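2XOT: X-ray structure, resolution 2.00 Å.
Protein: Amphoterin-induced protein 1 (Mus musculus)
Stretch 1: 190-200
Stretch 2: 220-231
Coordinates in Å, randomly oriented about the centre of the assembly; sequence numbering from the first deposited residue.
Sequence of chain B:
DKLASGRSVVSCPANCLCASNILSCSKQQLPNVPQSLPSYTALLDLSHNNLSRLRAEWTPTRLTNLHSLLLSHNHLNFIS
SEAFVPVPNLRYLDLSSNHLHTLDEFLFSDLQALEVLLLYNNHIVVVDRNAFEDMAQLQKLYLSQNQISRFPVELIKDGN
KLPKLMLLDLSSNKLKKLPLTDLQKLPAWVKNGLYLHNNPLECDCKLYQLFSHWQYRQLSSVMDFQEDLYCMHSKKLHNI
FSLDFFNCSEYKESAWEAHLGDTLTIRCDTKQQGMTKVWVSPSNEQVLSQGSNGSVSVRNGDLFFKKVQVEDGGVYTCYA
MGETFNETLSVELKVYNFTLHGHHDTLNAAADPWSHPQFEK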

# COMPACT_ATOMS: atom_id res chain seq x y z
N VAL B 190 -18.59 5.17 -5.44
CA VAL B 190 -18.29 4.48 -6.68
C VAL B 190 -18.15 5.51 -7.81
O VAL B 190 -17.18 5.49 -8.56
CB VAL B 190 -19.32 3.41 -7.00
CG1 VAL B 190 -19.05 2.79 -8.36
CG2 VAL B 190 -19.29 2.31 -5.91
N LYS B 191 -19.08 6.44 -7.89
CA LYS B 191 -19.06 7.44 -8.96
C LYS B 191 -17.79 8.26 -8.90
O LYS B 191 -17.29 8.73 -9.93
CB LYS B 191 -20.28 8.38 -8.88
CG LYS B 191 -21.67 7.76 -8.96
CD LYS B 191 -22.77 8.76 -8.44
CE LYS B 191 -24.17 8.31 -8.79
NZ LYS B 191 -25.25 9.18 -8.22
N ASN B 192 -17.29 8.48 -7.68
CA ASN B 192 -16.09 9.29 -7.47
C ASN B 192 -14.86 8.76 -8.24
O ASN B 192 -13.99 9.53 -8.63
CB ASN B 192 -15.77 9.34 -5.98
CG ASN B 192 -14.69 10.32 -5.65
OD1 ASN B 192 -13.60 9.93 -5.24
ND2 ASN B 192 -14.99 11.59 -5.77
N GLY B 193 -14.80 7.44 -8.44
CA GLY B 193 -13.70 6.82 -9.20
C GLY B 193 -14.10 6.16 -10.50
O GLY B 193 -13.40 5.27 -10.96
N LEU B 194 -15.21 6.57 -11.09
CA LEU B 194 -15.65 6.05 -12.37
C LEU B 194 -15.25 7.03 -13.46
O LEU B 194 -15.90 8.07 -13.63
CB LEU B 194 -17.17 5.86 -12.37
CG LEU B 194 -17.77 5.27 -13.63
CD1 LEU B 194 -17.03 3.93 -13.99
CD2 LEU B 194 -19.30 5.08 -13.44
N TYR B 195 -14.17 6.70 -14.18
CA TYR B 195 -13.57 7.62 -15.14
C TYR B 195 -14.05 7.28 -16.57
O TYR B 195 -13.84 6.18 -17.07
CB TYR B 195 -12.02 7.63 -15.05
CG TYR B 195 -11.43 8.07 -13.70
CD1 TYR B 195 -11.22 9.42 -13.42
CD2 TYR B 195 -11.06 7.15 -12.75
CE1 TYR B 195 -10.68 9.83 -12.21
CE2 TYR B 195 -10.53 7.56 -11.52
CZ TYR B 195 -10.35 8.90 -11.26
OH TYR B 195 -9.81 9.30 -10.06
N LEU B 196 -14.70 8.25 -17.21
CA LEU B 196 -15.33 8.05 -18.50
C LEU B 196 -14.88 9.07 -19.54
O LEU B 196 -15.46 9.14 -20.63
CB LEU B 196 -16.86 8.10 -18.35
CG LEU B 196 -17.50 7.09 -17.36
CD1 LEU B 196 -19.00 7.36 -17.17
CD2 LEU B 196 -17.29 5.62 -17.79
N HIS B 197 -13.84 9.84 -19.22
CA HIS B 197 -13.40 10.95 -20.07
C HIS B 197 -12.67 10.40 -21.30
O HIS B 197 -12.20 9.26 -21.32
CB HIS B 197 -12.50 11.95 -19.31
CG HIS B 197 -11.31 11.33 -18.67
ND1 HIS B 197 -10.07 11.30 -19.27
CD2 HIS B 197 -11.18 10.66 -17.50
CE1 HIS B 197 -9.23 10.64 -18.49
NE2 HIS B 197 -9.88 10.24 -17.42
N ASN B 198 -12.62 11.23 -22.33
CA ASN B 198 -11.95 10.90 -23.57
C ASN B 198 -12.55 9.66 -24.26
O ASN B 198 -11.84 8.76 -24.72
CB ASN B 198 -10.44 10.79 -23.37
CG ASN B 198 -9.66 10.98 -24.69
OD1 ASN B 198 -10.09 11.74 -25.55
ND2 ASN B 198 -8.55 10.25 -24.85
N ASN B 199 -13.88 9.65 -24.31
CA ASN B 199 -14.65 8.67 -25.03
C ASN B 199 -15.63 9.46 -25.89
O ASN B 199 -16.10 10.54 -25.51
CB ASN B 199 -15.48 7.78 -24.10
CG ASN B 199 -14.68 6.64 -23.51
OD1 ASN B 199 -14.37 5.67 -24.19
ND2 ASN B 199 -14.37 6.75 -22.22
N PRO B 200 -15.99 8.89 -27.04
CA PRO B 200 -16.95 9.49 -27.98
C PRO B 200 -18.42 9.25 -27.56
O PRO B 200 -19.19 8.68 -28.31
CB PRO B 200 -16.63 8.76 -29.28
CG PRO B 200 -16.25 7.38 -28.82
CD PRO B 200 -15.47 7.60 -27.54
N SER B 220 -14.11 13.55 -8.01
CA SER B 220 -12.79 13.62 -8.65
C SER B 220 -12.81 13.21 -10.08
O SER B 220 -12.11 13.78 -10.90
CB SER B 220 -11.81 12.72 -7.92
OG SER B 220 -11.78 13.08 -6.57
N SER B 221 -13.63 12.20 -10.38
CA SER B 221 -13.79 11.69 -11.74
C SER B 221 -14.19 12.82 -12.72
O SER B 221 -13.85 12.77 -13.90
CB SER B 221 -14.81 10.54 -11.76
OG SER B 221 -16.09 10.93 -11.27
N VAL B 222 -14.91 13.82 -12.22
CA VAL B 222 -15.26 15.01 -13.00
C VAL B 222 -14.27 16.17 -12.78
O VAL B 222 -13.72 16.71 -13.74
CB VAL B 222 -16.69 15.48 -12.68
CG1 VAL B 222 -16.94 16.89 -13.21
CG2 VAL B 222 -17.71 14.51 -13.28
N MET B 223 -14.03 16.54 -11.53
CA MET B 223 -13.14 17.68 -11.24
C MET B 223 -11.73 17.52 -11.85
O MET B 223 -11.17 18.48 -12.38
CB MET B 223 -13.04 17.92 -9.73
CG MET B 223 -14.36 18.21 -9.05
SD MET B 223 -15.36 19.51 -9.81
CE MET B 223 -16.37 18.50 -10.84
N ASP B 224 -11.16 16.32 -11.83
CA ASP B 224 -9.80 16.15 -12.36
C ASP B 224 -9.72 16.19 -13.90
O ASP B 224 -8.65 16.40 -14.45
CB ASP B 224 -9.20 14.84 -11.84
CG ASP B 224 -9.02 14.81 -10.35
OD1 ASP B 224 -9.01 15.87 -9.73
OD2 ASP B 224 -8.87 13.73 -9.79
N PHE B 225 -10.84 16.02 -14.59
CA PHE B 225 -10.88 15.76 -16.03
C PHE B 225 -11.98 16.48 -16.79
O PHE B 225 -12.37 16.03 -17.88
CB PHE B 225 -11.01 14.26 -16.26
CG PHE B 225 -9.84 13.49 -15.74
CD1 PHE B 225 -8.64 13.51 -16.43
CD2 PHE B 225 -9.92 12.76 -14.57
CE1 PHE B 225 -7.53 12.83 -15.95
CE2 PHE B 225 -8.81 12.09 -14.10
CZ PHE B 225 -7.63 12.12 -14.80
N GLN B 226 -12.45 17.60 -16.25
CA GLN B 226 -13.57 18.33 -16.87
C GLN B 226 -13.34 18.61 -18.37
O GLN B 226 -14.26 18.49 -19.18
CB GLN B 226 -13.81 19.64 -16.13
CG GLN B 226 -14.41 19.47 -14.78
CD GLN B 226 -14.65 20.80 -14.09
OE1 GLN B 226 -13.71 21.41 -13.56
NE2 GLN B 226 -15.89 21.27 -14.11
N GLU B 227 -12.11 18.99 -18.71
CA GLU B 227 -11.73 19.34 -20.07
C GLU B 227 -11.69 18.11 -21.02
O GLU B 227 -11.66 18.28 -22.24
CB GLU B 227 -10.35 20.03 -20.07
N ASP B 228 -11.68 16.89 -20.48
CA ASP B 228 -11.67 15.69 -21.36
C ASP B 228 -13.00 14.93 -21.41
O ASP B 228 -13.11 13.87 -22.06
CB ASP B 228 -10.52 14.76 -20.96
CG ASP B 228 -9.17 15.39 -21.18
OD1 ASP B 228 -8.86 15.77 -22.34
OD2 ASP B 228 -8.42 15.51 -20.19
N LEU B 229 -14.01 15.46 -20.72
CA LEU B 229 -15.35 14.90 -20.71
C LEU B 229 -16.12 15.47 -21.87
O LEU B 229 -16.72 16.53 -21.77
CB LEU B 229 -16.08 15.15 -19.39
CG LEU B 229 -15.61 14.21 -18.28
CD1 LEU B 229 -16.04 14.69 -16.90
CD2 LEU B 229 -16.10 12.83 -18.54
N TYR B 230 -16.12 14.74 -22.97
CA TYR B 230 -16.69 15.24 -24.19
C TYR B 230 -17.70 14.24 -24.71
O TYR B 230 -17.77 13.09 -24.25
CB TYR B 230 -15.58 15.60 -25.21
CG TYR B 230 -14.93 14.45 -25.94
CD1 TYR B 230 -15.59 13.82 -26.99
CD2 TYR B 230 -13.64 14.02 -25.61
CE1 TYR B 230 -15.01 12.77 -27.67
CE2 TYR B 230 -13.04 12.95 -26.30
CZ TYR B 230 -13.74 12.33 -27.33
OH TYR B 230 -13.20 11.27 -28.05
N CYS B 231 -18.54 14.72 -25.61
CA CYS B 231 -19.56 13.91 -26.23
C CYS B 231 -19.62 14.27 -27.72
O CYS B 231 -19.15 15.34 -28.12
CB CYS B 231 -20.91 14.08 -25.52
SG CYS B 231 -21.62 15.73 -25.65
O HOH W 1 -7.98 11.47 -10.19
O HOH W 2 -13.76 11.01 -15.73
O HOH W 3 -15.72 11.74 -22.84

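Two segments distant in sequence can be joined by a few hydrogen bonds to backbone carbonyls, an aromatic core and bridging water, and residues 190-200 and 220-231 of amphoterin-induced protein 1 illustrate the principle, burying 702 Å² between them.

The direct hydrogen bonds form at two places. At one, the CA-to-CB bond of Ser-221 points toward the first stretch, where a turn runs from Lys-191 to Leu-194, and Ser-221 OG donates to Lys-191 O at 2.8 Å. Lys-191 O also accepts the turn's own bond from Leu-194 N, 3.2 Å away. A weak bond from Ser-221 N to Asn-192 O (3.2 Å, 130°) supports the same join. Serine suits this place: its short side chain delivers a hydroxyl to the backbone, with Ser-221 CB 3.3 Å from Leu-194 O. Further along, Asn-198 N donates to Asp-228 O at 2.7 Å, a short and well-directed bond between main chains.

Aromatic packing forms a second kind of contact. The rings of His-197 and Phe-225 form an offset stack, nearly parallel at 4°, with centroids 3.9 Å apart. Tyr-195 approaches the edge of the phenylalanine ring, Tyr-195 CE1 to Phe-225 CE2 at 3.5 Å, its plane almost perpendicular. Flat side chains thus let one phenylalanine meet two neighbours. Leu-229 extends the apolar packing, its CD2 lying 3.6 Å from His-197 CA. Past the Asn-198 bond, Tyr-230 provides another flat surface, over one face of which sits Asn-199 O, 3.3 Å from Tyr-230 CE1.

Water adds bridges to the direct bonds. One molecule links Tyr-195 OH (2.8 Å) with Asp-224 OD2 (2.5 Å); a second accepts from Leu-196 N (3.3 Å) and donates to Ser-221 O (2.5 Å); a third accepts from both Asn-199 N (3.1 Å) and Tyr-230 N (3.0 Å). The burial has a cost: His-197 N is left without a partner.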